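Local coordinates for protein CT021 (Chlamydia trachomatis serovar L2, PDB 6UXD) that is of unknown function but belongs to a family grouped with the LolA and LolB lipoprotein carriers, so a related role is conceivable though unproven, at residues Lys12-Ala22 with Phe175-Pro184; Arg36-Glu46 with Ser209-Phe217. All coordinates share one frame; numbering follows the deposited sequence.

Contact 1: residues Lys12-Ala22 with Phe175-Pro184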
loop_
_atom_site.group_PDB
_atom_site.type_symbol
_atom_site.label_atom_id
_atom_site.label_comp_id
_atom_site.label_asym_id
_atom_site.label_seq_id
_atom_site.Cartn_x
_atom_site.Cartn_y
_atom_site.Cartn_z
ATOM N N LYS A 12 -4.080 -9.871 5.239
ATOM C CA LYS A 12 -4.512 -8.678 5.950
ATOM C C LYS A 12 -5.211 -7.704 5.010
ATOM O O LYS A 12 -6.272 -7.161 5.335
ATOM C CB LYS A 12 -3.291 -8.039 6.616
ATOM C CG LYS A 12 -3.598 -6.802 7.384
ATOM C CD LYS A 12 -4.379 -7.093 8.642
ATOM C CE LYS A 12 -4.529 -5.769 9.441
ATOM N NZ LYS A 12 -5.727 -5.825 10.329
ATOM N N ILE A 13 -4.644 -7.487 3.827
ATOM C CA ILE A 13 -5.249 -6.549 2.887
ATOM C C ILE A 13 -6.559 -7.074 2.321
ATOM O O ILE A 13 -7.422 -6.280 1.919
ATOM C CB ILE A 13 -4.261 -6.220 1.750
ATOM C CG1 ILE A 13 -2.902 -5.771 2.330
ATOM C CG2 ILE A 13 -4.866 -5.193 0.817
ATOM C CD1 ILE A 13 -2.945 -4.496 3.191
ATOM N N LEU A 14 -6.736 -8.404 2.242
ATOM C CA LEU A 14 -8.005 -8.912 1.747
ATOM C C LEU A 14 -9.148 -8.697 2.729
ATOM O O LEU A 14 -10.292 -8.954 2.353
ATOM C CB LEU A 14 -7.930 -10.414 1.414
ATOM C CG LEU A 14 -7.090 -10.801 0.194
ATOM C CD1 LEU A 14 -7.164 -12.308 -0.026
ATOM C CD2 LEU A 14 -7.538 -10.078 -1.035
ATOM N N THR A 15 -8.873 -8.283 3.977
ATOM C CA THR A 15 -9.942 -7.873 4.879
ATOM C C THR A 15 -10.468 -6.469 4.563
ATOM O O THR A 15 -11.542 -6.104 5.046
ATOM C CB THR A 15 -9.470 -7.930 6.345
ATOM O OG1 THR A 15 -8.581 -6.835 6.629
ATOM C CG2 THR A 15 -8.732 -9.245 6.640
ATOM N N ALA A 16 -9.766 -5.682 3.747
ATOM C CA ALA A 16 -10.268 -4.357 3.403
ATOM C C ALA A 16 -11.551 -4.479 2.589
ATOM O O ALA A 16 -11.888 -5.543 2.079
ATOM C CB ALA A 16 -9.232 -3.562 2.613
ATOM N N ARG A 17 -12.274 -3.366 2.473
ATOM C CA ARG A 17 -13.509 -3.311 1.700
ATOM C C ARG A 17 -13.379 -2.366 0.518
ATOM O O ARG A 17 -12.581 -1.423 0.562
ATOM C CB ARG A 17 -14.682 -2.849 2.570
ATOM C CG ARG A 17 -14.866 -3.713 3.791
ATOM C CD ARG A 17 -15.965 -3.194 4.682
ATOM N NE ARG A 17 -16.013 -3.963 5.924
ATOM C CZ ARG A 17 -16.652 -3.578 7.024
ATOM N NH1 ARG A 17 -17.305 -2.415 7.053
ATOM N NH2 ARG A 17 -16.628 -4.357 8.098
ATOM N N PRO A 18 -14.158 -2.579 -0.553
ATOM C CA PRO A 18 -14.165 -1.619 -1.661
ATOM C C PRO A 18 -14.371 -0.194 -1.178
ATOM O O PRO A 18 -15.194 0.072 -0.304
ATOM C CB PRO A 18 -15.340 -2.083 -2.527
ATOM C CG PRO A 18 -15.375 -3.564 -2.306
ATOM C CD PRO A 18 -14.998 -3.756 -0.845
ATOM N N GLY A 19 -13.625 0.725 -1.780
ATOM C CA GLY A 19 -13.584 2.095 -1.357
ATOM C C GLY A 19 -12.515 2.409 -0.318
ATOM O O GLY A 19 -12.217 3.582 -0.100
ATOM N N ASP A 20 -11.956 1.397 0.345
ATOM C CA ASP A 20 -10.860 1.622 1.278
ATOM C C ASP A 20 -9.607 2.051 0.529
ATOM O O ASP A 20 -9.292 1.514 -0.534
ATOM C CB ASP A 20 -10.569 0.361 2.080
ATOM C CG ASP A 20 -11.654 0.048 3.071
ATOM O OD1 ASP A 20 -12.584 0.872 3.181
ATOM O OD2 ASP A 20 -11.589 -1.019 3.718
ATOM N N TYR A 21 -8.887 3.034 1.085
ATOM C CA TYR A 21 -7.713 3.568 0.419
ATOM C C TYR A 21 -6.657 3.937 1.454
ATOM O O TYR A 21 -6.928 4.002 2.656
ATOM C CB TYR A 21 -8.054 4.768 -0.449
ATOM C CG TYR A 21 -8.251 6.038 0.335
ATOM C CD1 TYR A 21 -7.228 6.963 0.476
ATOM C CD2 TYR A 21 -9.456 6.297 0.944
ATOM C CE1 TYR A 21 -7.425 8.135 1.217
ATOM C CE2 TYR A 21 -9.658 7.426 1.669
ATOM C CZ TYR A 21 -8.651 8.352 1.804
ATOM O OH TYR A 21 -8.889 9.495 2.537
ATOM N N ALA A 22 -5.432 4.147 0.970
ATOM C CA ALA A 22 -4.349 4.657 1.809
ATOM C C ALA A 22 -3.265 5.271 0.930
ATOM O O ALA A 22 -3.053 4.846 -0.210
ATOM C CB ALA A 22 -3.780 3.543 2.687
ATOM N N PHE A 175 -0.106 -1.841 12.409
ATOM C CA PHE A 175 -1.488 -1.768 11.979
ATOM C C PHE A 175 -2.335 -1.242 13.125
ATOM O O PHE A 175 -2.063 -1.514 14.300
ATOM C CB PHE A 175 -2.053 -3.136 11.533
ATOM C CG PHE A 175 -1.435 -3.664 10.284
ATOM C CD1 PHE A 175 -1.908 -3.278 9.044
ATOM C CD2 PHE A 175 -0.383 -4.573 10.344
ATOM C CE1 PHE A 175 -1.340 -3.791 7.870
ATOM C CE2 PHE A 175 0.188 -5.078 9.183
ATOM C CZ PHE A 175 -0.292 -4.680 7.945
ATOM N N SER A 176 -3.375 -0.508 12.745
ATOM C CA SER A 176 -4.362 -0.018 13.689
ATOM C C SER A 176 -4.984 -1.175 14.442
ATOM O O SER A 176 -5.209 -2.256 13.888
ATOM C CB SER A 176 -5.459 0.768 12.951
ATOM O OG SER A 176 -6.605 0.920 13.782
ATOM N N ASN A 177 -5.279 -0.943 15.721
ATOM C CA ASN A 177 -5.989 -1.961 16.480
ATOM C C ASN A 177 -7.412 -2.140 15.982
ATOM O O ASN A 177 -8.078 -3.105 16.376
ATOM C CB ASN A 177 -5.990 -1.600 17.968
ATOM C CG ASN A 177 -4.586 -1.658 18.590
ATOM O OD1 ASN A 177 -3.760 -2.461 18.172
ATOM N ND2 ASN A 177 -4.335 -0.825 19.606
ATOM N N ASN A 178 -7.890 -1.216 15.160
ATOM C CA ASN A 178 -9.221 -1.281 14.581
ATOM C C ASN A 178 -9.097 -2.007 13.248
ATOM O O ASN A 178 -8.545 -1.461 12.292
ATOM C CB ASN A 178 -9.795 0.130 14.414
ATOM C CG ASN A 178 -11.187 0.100 13.832
ATOM O OD1 ASN A 178 -11.700 -0.971 13.533
ATOM N ND2 ASN A 178 -11.804 1.261 13.687
ATOM N N GLU A 179 -9.562 -3.266 13.201
ATOM C CA GLU A 179 -9.420 -4.080 11.994
ATOM C C GLU A 179 -10.121 -3.479 10.785
ATOM O O GLU A 179 -9.851 -3.893 9.655
ATOM C CB GLU A 179 -9.953 -5.495 12.258
ATOM C CG GLU A 179 -9.049 -6.265 13.242
ATOM C CD GLU A 179 -9.711 -7.465 13.909
ATOM O OE1 GLU A 179 -10.671 -8.038 13.342
ATOM O OE2 GLU A 179 -9.257 -7.831 15.017
ATOM N N ARG A 180 -11.007 -2.510 10.990
ATOM C CA ARG A 180 -11.625 -1.845 9.866
ATOM C C ARG A 180 -10.611 -1.033 9.074
ATOM O O ARG A 180 -10.859 -0.712 7.908
ATOM C CB ARG A 180 -12.768 -0.984 10.396
ATOM C CG ARG A 180 -13.549 -0.282 9.353
ATOM C CD ARG A 180 -14.477 -1.222 8.617
ATOM N NE ARG A 180 -15.029 -0.506 7.471
ATOM C CZ ARG A 180 -14.444 -0.438 6.281
ATOM N NH1 ARG A 180 -13.284 -1.086 6.052
ATOM N NH2 ARG A 180 -15.030 0.264 5.319
ATOM N N LEU A 181 -9.457 -0.722 9.660
ATOM C CA LEU A 181 -8.400 0.011 8.971
ATOM C C LEU A 181 -7.324 -1.007 8.599
ATOM O O LEU A 181 -6.443 -1.314 9.408
ATOM C CB LEU A 181 -7.831 1.117 9.845
ATOM C CG LEU A 181 -8.740 2.316 10.117
ATOM C CD1 LEU A 181 -8.048 3.272 11.114
ATOM C CD2 LEU A 181 -9.093 3.042 8.821
ATOM N N ALA A 182 -7.377 -1.497 7.356
ATOM C CA ALA A 182 -6.616 -2.683 6.980
ATOM C C ALA A 182 -5.230 -2.367 6.434
ATOM O O ALA A 182 -4.363 -3.248 6.453
ATOM C CB ALA A 182 -7.400 -3.495 5.945
ATOM N N PHE A 183 -4.993 -1.138 5.972
ATOM C CA PHE A 183 -3.672 -0.773 5.482
ATOM C C PHE A 183 -2.708 -0.450 6.622
ATOM O O PHE A 183 -3.121 -0.027 7.705
ATOM C CB PHE A 183 -3.749 0.428 4.562
ATOM C CG PHE A 183 -4.370 0.142 3.236
ATOM C CD1 PHE A 183 -3.616 -0.400 2.217
ATOM C CD2 PHE A 183 -5.693 0.452 2.998
ATOM C CE1 PHE A 183 -4.169 -0.635 0.978
ATOM C CE2 PHE A 183 -6.259 0.222 1.774
ATOM C CZ PHE A 183 -5.493 -0.333 0.748
ATOM N N PRO A 184 -1.415 -0.622 6.392
ATOM C CA PRO A 184 -0.446 -0.340 7.448
ATOM C C PRO A 184 -0.395 1.144 7.786
ATOM O O PRO A 184 -0.682 2.008 6.955
ATOM C CB PRO A 184 0.880 -0.827 6.852
ATOM C CG PRO A 184 0.665 -0.811 5.381
ATOM C CD PRO A 184 -0.777 -1.105 5.156
HETATM O O HOH W 1 -5.673 -3.214 11.307
HETATM O O HOH W 2 -8.088 -5.803 9.135
HETATM O O HOH W 3 -12.093 -4.248 7.028
HETATM O O HOH W 4 -9.036 -0.491 5.171
#
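Phe183 lays one face of its ring under the methyl of Ala22, whose CB stands 3.9 Å from the ring centroid, while the ring edge reaches the backbone of Asp20. Ile13 CD1 approaches the same ring obliquely, and the methyls of Ala16 and Ala182 meet at 3.8 Å. Farther along, Lys12 runs over Phe175: its CG is anti to the backbone N (chi1 -180°) and the chain bends about CB-CG, which sets CE above the ring toward its rim. Beyond the ring, NZ donates to two waters, which pass the link on to the carbonyls of Ser176, Leu181 and Glu179.

Arg180 also grips the buried Asp20 by a salt bridge. NH1 meets OD2 at 2.9 Å on the syn side, with an N-H...O angle of 164°, and a weak bond joins NH2 to OD1, which is also hydrogen-bonded to His205. OD2 also takes the backbone N of Arg17 from above the carboxylate plane, so two donors hold this oxygen. The guanidinium of Arg17 stacks on that of Arg180, planes 28° apart; the nearby carboxylate probably eases this pairing of like charges. The carbonyl of Ala182 is buried without a polar partner.

The loop between helix 9-13 and strand 21-26 rests on the loop that leaves strand 170-176, with Ile35 of strand 29-38 packed against Ile13, Ala16 and Phe183.

Contact 2: residues Arg36-Glu46 with Ser209-Phe217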
loop_
_atom_site.group_PDB
_atom_site.type_symbol
_atom_site.label_atom_id
_atom_site.label_comp_id
_atom_site.label_asym_id
_atom_site.label_seq_id
_atom_site.Cartn_x
_atom_site.Cartn_y
_atom_site.Cartn_z
ATOM N N ARG A 36 -10.830 -1.728 -5.131
ATOM C CA ARG A 36 -11.905 -1.401 -6.067
ATOM C C ARG A 36 -13.050 -2.390 -6.074
ATOM O O ARG A 36 -14.196 -1.990 -6.284
ATOM C CB ARG A 36 -11.348 -1.283 -7.478
ATOM C CG ARG A 36 -10.482 -0.094 -7.570
ATOM C CD ARG A 36 -10.250 0.301 -8.970
ATOM N NE ARG A 36 -11.501 0.487 -9.679
ATOM C CZ ARG A 36 -11.553 0.867 -10.943
ATOM N NH1 ARG A 36 -10.421 1.084 -11.601
ATOM N NH2 ARG A 36 -12.719 1.023 -11.545
ATOM N N GLN A 37 -12.778 -3.657 -5.831
ATOM C CA GLN A 37 -13.806 -4.670 -5.942
ATOM C C GLN A 37 -13.312 -5.884 -5.194
ATOM O O GLN A 37 -12.125 -6.204 -5.264
ATOM C CB GLN A 37 -14.079 -4.996 -7.405
ATOM C CG GLN A 37 -15.159 -6.000 -7.626
ATOM C CD GLN A 37 -15.527 -6.061 -9.092
ATOM O OE1 GLN A 37 -16.240 -5.190 -9.606
ATOM N NE2 GLN A 37 -14.999 -7.058 -9.788
ATOM N N SER A 38 -14.206 -6.528 -4.455
ATOM C CA SER A 38 -13.857 -7.703 -3.672
ATOM C C SER A 38 -14.954 -8.745 -3.828
ATOM O O SER A 38 -16.129 -8.462 -3.583
ATOM C CB SER A 38 -13.674 -7.347 -2.189
ATOM O OG SER A 38 -12.516 -7.958 -1.661
ATOM N N SER A 39 -14.570 -9.944 -4.236
ATOM C CA SER A 39 -15.476 -11.078 -4.278
ATOM C C SER A 39 -14.770 -12.258 -3.632
ATOM O O SER A 39 -13.564 -12.222 -3.367
ATOM C CB SER A 39 -15.891 -11.421 -5.715
ATOM O OG SER A 39 -14.832 -12.057 -6.404
ATOM N N SER A 40 -15.526 -13.323 -3.385
ATOM C CA SER A 40 -14.894 -14.542 -2.897
ATOM C C SER A 40 -13.779 -15.001 -3.826
ATOM O O SER A 40 -12.873 -15.713 -3.389
ATOM C CB SER A 40 -15.941 -15.643 -2.742
ATOM O OG SER A 40 -16.642 -15.835 -3.956
ATOM N N GLU A 41 -13.809 -14.579 -5.087
ATOM C CA GLU A 41 -12.885 -15.070 -6.097
ATOM C C GLU A 41 -11.729 -14.120 -6.386
ATOM O O GLU A 41 -10.639 -14.587 -6.733
ATOM C CB GLU A 41 -13.661 -15.345 -7.386
ATOM C CG GLU A 41 -12.875 -15.971 -8.503
ATOM C CD GLU A 41 -13.644 -15.897 -9.804
ATOM O OE1 GLU A 41 -14.727 -16.521 -9.880
ATOM O OE2 GLU A 41 -13.195 -15.183 -10.730
ATOM N N ALA A 42 -11.920 -12.808 -6.248
ATOM C CA ALA A 42 -10.839 -11.887 -6.563
ATOM C C ALA A 42 -11.024 -10.572 -5.825
ATOM O O ALA A 42 -12.148 -10.130 -5.592
ATOM C CB ALA A 42 -10.766 -11.611 -8.066
ATOM N N THR A 43 -9.903 -9.943 -5.485
ATOM C CA THR A 43 -9.892 -8.570 -5.003
ATOM C C THR A 43 -9.008 -7.743 -5.920
ATOM O O THR A 43 -7.852 -8.107 -6.168
ATOM C CB THR A 43 -9.407 -8.510 -3.545
ATOM O OG1 THR A 43 -10.293 -9.278 -2.731
ATOM C CG2 THR A 43 -9.390 -7.079 -3.023
ATOM N N TRP A 44 -9.548 -6.631 -6.416
ATOM C CA TRP A 44 -8.817 -5.724 -7.287
ATOM C C TRP A 44 -8.299 -4.530 -6.496
ATOM O O TRP A 44 -9.081 -3.831 -5.844
ATOM C CB TRP A 44 -9.703 -5.221 -8.420
ATOM C CG TRP A 44 -10.143 -6.301 -9.362
ATOM C CD1 TRP A 44 -11.164 -7.179 -9.179
ATOM C CD2 TRP A 44 -9.570 -6.606 -10.635
ATOM N NE1 TRP A 44 -11.265 -8.016 -10.262
ATOM C CE2 TRP A 44 -10.303 -7.676 -11.176
ATOM C CE3 TRP A 44 -8.523 -6.060 -11.379
ATOM C CZ2 TRP A 44 -10.012 -8.221 -12.424
ATOM C CZ3 TRP A 44 -8.232 -6.602 -12.616
ATOM C CH2 TRP A 44 -8.972 -7.666 -13.127
ATOM N N VAL A 45 -6.999 -4.270 -6.607
ATOM C CA VAL A 45 -6.333 -3.164 -5.927
ATOM C C VAL A 45 -5.602 -2.319 -6.955
ATOM O O VAL A 45 -4.696 -2.810 -7.641
ATOM C CB VAL A 45 -5.340 -3.670 -4.861
ATOM C CG1 VAL A 45 -4.637 -2.491 -4.175
ATOM C CG2 VAL A 45 -6.071 -4.613 -3.898
ATOM N N GLU A 46 -5.936 -1.044 -7.007
ATOM C CA GLU A 46 -5.296 -0.066 -7.871
ATOM C C GLU A 46 -4.219 0.699 -7.106
ATOM O O GLU A 46 -4.409 1.053 -5.942
ATOM C CB GLU A 46 -6.375 0.867 -8.420
ATOM C CG GLU A 46 -5.957 2.201 -8.928
ATOM C CD GLU A 46 -7.147 3.154 -9.008
ATOM O OE1 GLU A 46 -8.156 2.784 -9.675
ATOM O OE2 GLU A 46 -7.073 4.264 -8.396
ATOM N N SER A 209 -12.699 5.253 -7.717
ATOM C CA SER A 209 -11.587 5.323 -8.651
ATOM C C SER A 209 -11.824 6.423 -9.673
ATOM O O SER A 209 -12.956 6.660 -10.106
ATOM C CB SER A 209 -11.389 4.003 -9.388
ATOM O OG SER A 209 -10.458 4.194 -10.438
ATOM N N SER A 210 -10.739 7.082 -10.066
ATOM C CA SER A 210 -10.749 8.030 -11.170
ATOM C C SER A 210 -10.348 7.398 -12.504
ATOM O O SER A 210 -10.336 8.091 -13.526
ATOM C CB SER A 210 -9.811 9.199 -10.847
ATOM O OG SER A 210 -8.458 8.790 -10.767
ATOM N N TYR A 211 -10.050 6.110 -12.531
ATOM C CA TYR A 211 -9.495 5.443 -13.698
ATOM C C TYR A 211 -10.543 4.585 -14.398
ATOM O O TYR A 211 -11.665 4.428 -13.906
ATOM C CB TYR A 211 -8.298 4.591 -13.262
ATOM C CG TYR A 211 -7.161 5.418 -12.724
ATOM C CD1 TYR A 211 -6.481 6.301 -13.542
ATOM C CD2 TYR A 211 -6.768 5.317 -11.400
ATOM C CE1 TYR A 211 -5.438 7.057 -13.059
ATOM C CE2 TYR A 211 -5.726 6.071 -10.907
ATOM C CZ TYR A 211 -5.062 6.939 -11.739
ATOM O OH TYR A 211 -4.018 7.698 -11.250
ATOM N N PRO A 212 -10.218 4.019 -15.568
ATOM C CA PRO A 212 -11.219 3.222 -16.287
ATOM C C PRO A 212 -11.684 2.020 -15.482
ATOM O O PRO A 212 -11.010 1.529 -14.567
ATOM C CB PRO A 212 -10.487 2.774 -17.559
ATOM C CG PRO A 212 -9.347 3.729 -17.712
ATOM C CD PRO A 212 -8.960 4.137 -16.333
ATOM N N ALA A 213 -12.865 1.543 -15.862
ATOM C CA ALA A 213 -13.480 0.393 -15.227
ATOM C C ALA A 213 -12.583 -0.834 -15.323
ATOM O O ALA A 213 -11.674 -0.922 -16.154
ATOM C CB ALA A 213 -14.822 0.076 -15.881
ATOM N N LEU A 214 -12.901 -1.808 -14.486
ATOM C CA LEU A 214 -12.114 -3.018 -14.378
ATOM C C LEU A 214 -12.174 -3.835 -15.671
ATOM O O LEU A 214 -13.159 -3.770 -16.408
ATOM C CB LEU A 214 -12.633 -3.853 -13.217
ATOM C CG LEU A 214 -12.494 -3.230 -11.819
ATOM C CD1 LEU A 214 -13.035 -4.218 -10.792
ATOM C CD2 LEU A 214 -11.041 -2.862 -11.532
ATOM N N PRO A 215 -11.128 -4.612 -15.964
ATOM C CA PRO A 215 -11.202 -5.564 -17.080
ATOM C C PRO A 215 -12.442 -6.429 -17.001
ATOM O O PRO A 215 -12.852 -6.870 -15.926
ATOM C CB PRO A 215 -9.929 -6.402 -16.915
ATOM C CG PRO A 215 -8.957 -5.424 -16.270
ATOM C CD PRO A 215 -9.802 -4.618 -15.322
ATOM N N ASN A 216 -13.026 -6.676 -18.163
ATOM C CA ASN A 216 -14.187 -7.533 -18.313
ATOM C C ASN A 216 -13.721 -8.877 -18.846
ATOM O O ASN A 216 -13.203 -8.958 -19.970
ATOM C CB ASN A 216 -15.201 -6.910 -19.268
ATOM C CG ASN A 216 -15.831 -5.666 -18.696
ATOM O OD1 ASN A 216 -16.605 -5.741 -17.740
ATOM N ND2 ASN A 216 -15.503 -4.512 -19.271
ATOM N N PHE A 217 -13.892 -9.912 -18.039
ATOM C CA PHE A 217 -13.496 -11.253 -18.420
ATOM C C PHE A 217 -14.759 -12.119 -18.616
ATOM O O PHE A 217 -14.708 -13.353 -18.657
ATOM C CB PHE A 217 -12.556 -11.840 -17.360
ATOM C CG PHE A 217 -11.176 -11.224 -17.344
ATOM C CD1 PHE A 217 -10.380 -11.329 -16.218
ATOM C CD2 PHE A 217 -10.671 -10.555 -18.442
ATOM C CE1 PHE A 217 -9.096 -10.776 -16.188
ATOM C CE2 PHE A 217 -9.403 -9.989 -18.426
ATOM C CZ PHE A 217 -8.607 -10.107 -17.294
ATOM O OXT PHE A 217 -15.882 -11.612 -18.758
HETATM O O HOH W 5 -8.297 6.593 -8.562
#
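Leu214 lays its CD2 methyl over the centre of the Arg36 guanidinium, 3.8 Å from CZ, the two side chains running in opposing senses. Ser209 CB covers the opposite face, so the flat group is held between a leucine methyl and a serine methylene. In its plane, NH1 donates to Pro212 O at 3.1 Å, with an N-H...O angle of 161°. A bend at chi3 (54°) in the arginine chain turns the guanidinium into this slot.

The other branch of Leu214, CD1, sits over the five-membered ring of Trp44, 3.9 Å from its centroid, and also touches the amide of Gln37, with CD at 3.5 Å. Pro215 CD packs obliquely on the six-membered part of the indole, and Phe217 CE1 lies at the indole edge.

Ser209 OG donates to the syn lone pair of Glu46 OE1 at 2.8 Å and accepts from Tyr211 N, forming an ST turn. Glu46 stands across the edge of the Tyr211 ring, carboxylate and ring planes 82° apart, and a water joins OE2 to Ser210 N.

Farther out, Trp99 NE1 is a second donor to Pro212 O, while the Tyr211 hydroxyl bonds to Lys77. Arg36 N bonds to Trp44 O and Trp44 N to Gln37 O, which fits a classic beta bulge and turns Arg36 and Gln37 both toward the tail. Polar bonds hold Ser209 to Pro212, and apolar packing Leu214 to Phe217. Within the hairpin, Arg36 NH1 and Glu46 OE1 form a salt bridge at 3.4 Å; this charge pair, with the serine donor, probably favours the ionised carboxylate.

Contact 1 lies nearer the centre of the chain and is partly buried, whereas contact 2 is a surface contact that straps the C-terminal tail across a hairpin. Both reach the same curved antiparallel arrangement, since strand 21-26 of contact 1 pairs with strand 29-38 of contact 2. Their centres are 16 Å apart, yet they touch where Leu14 and Pro18 pack on the hairpin residues Thr43, Ser38 and Gln37. Each combines an arginine-carboxylate pair with apolar packing. In contact 1 the salt bridge crosses between the segments and several waters bridge them; in contact 2 it stays within the hairpin, one water bridges, and crossing bonds run from serine hydroxyl to carboxylate and from arginine to backbone carbonyl.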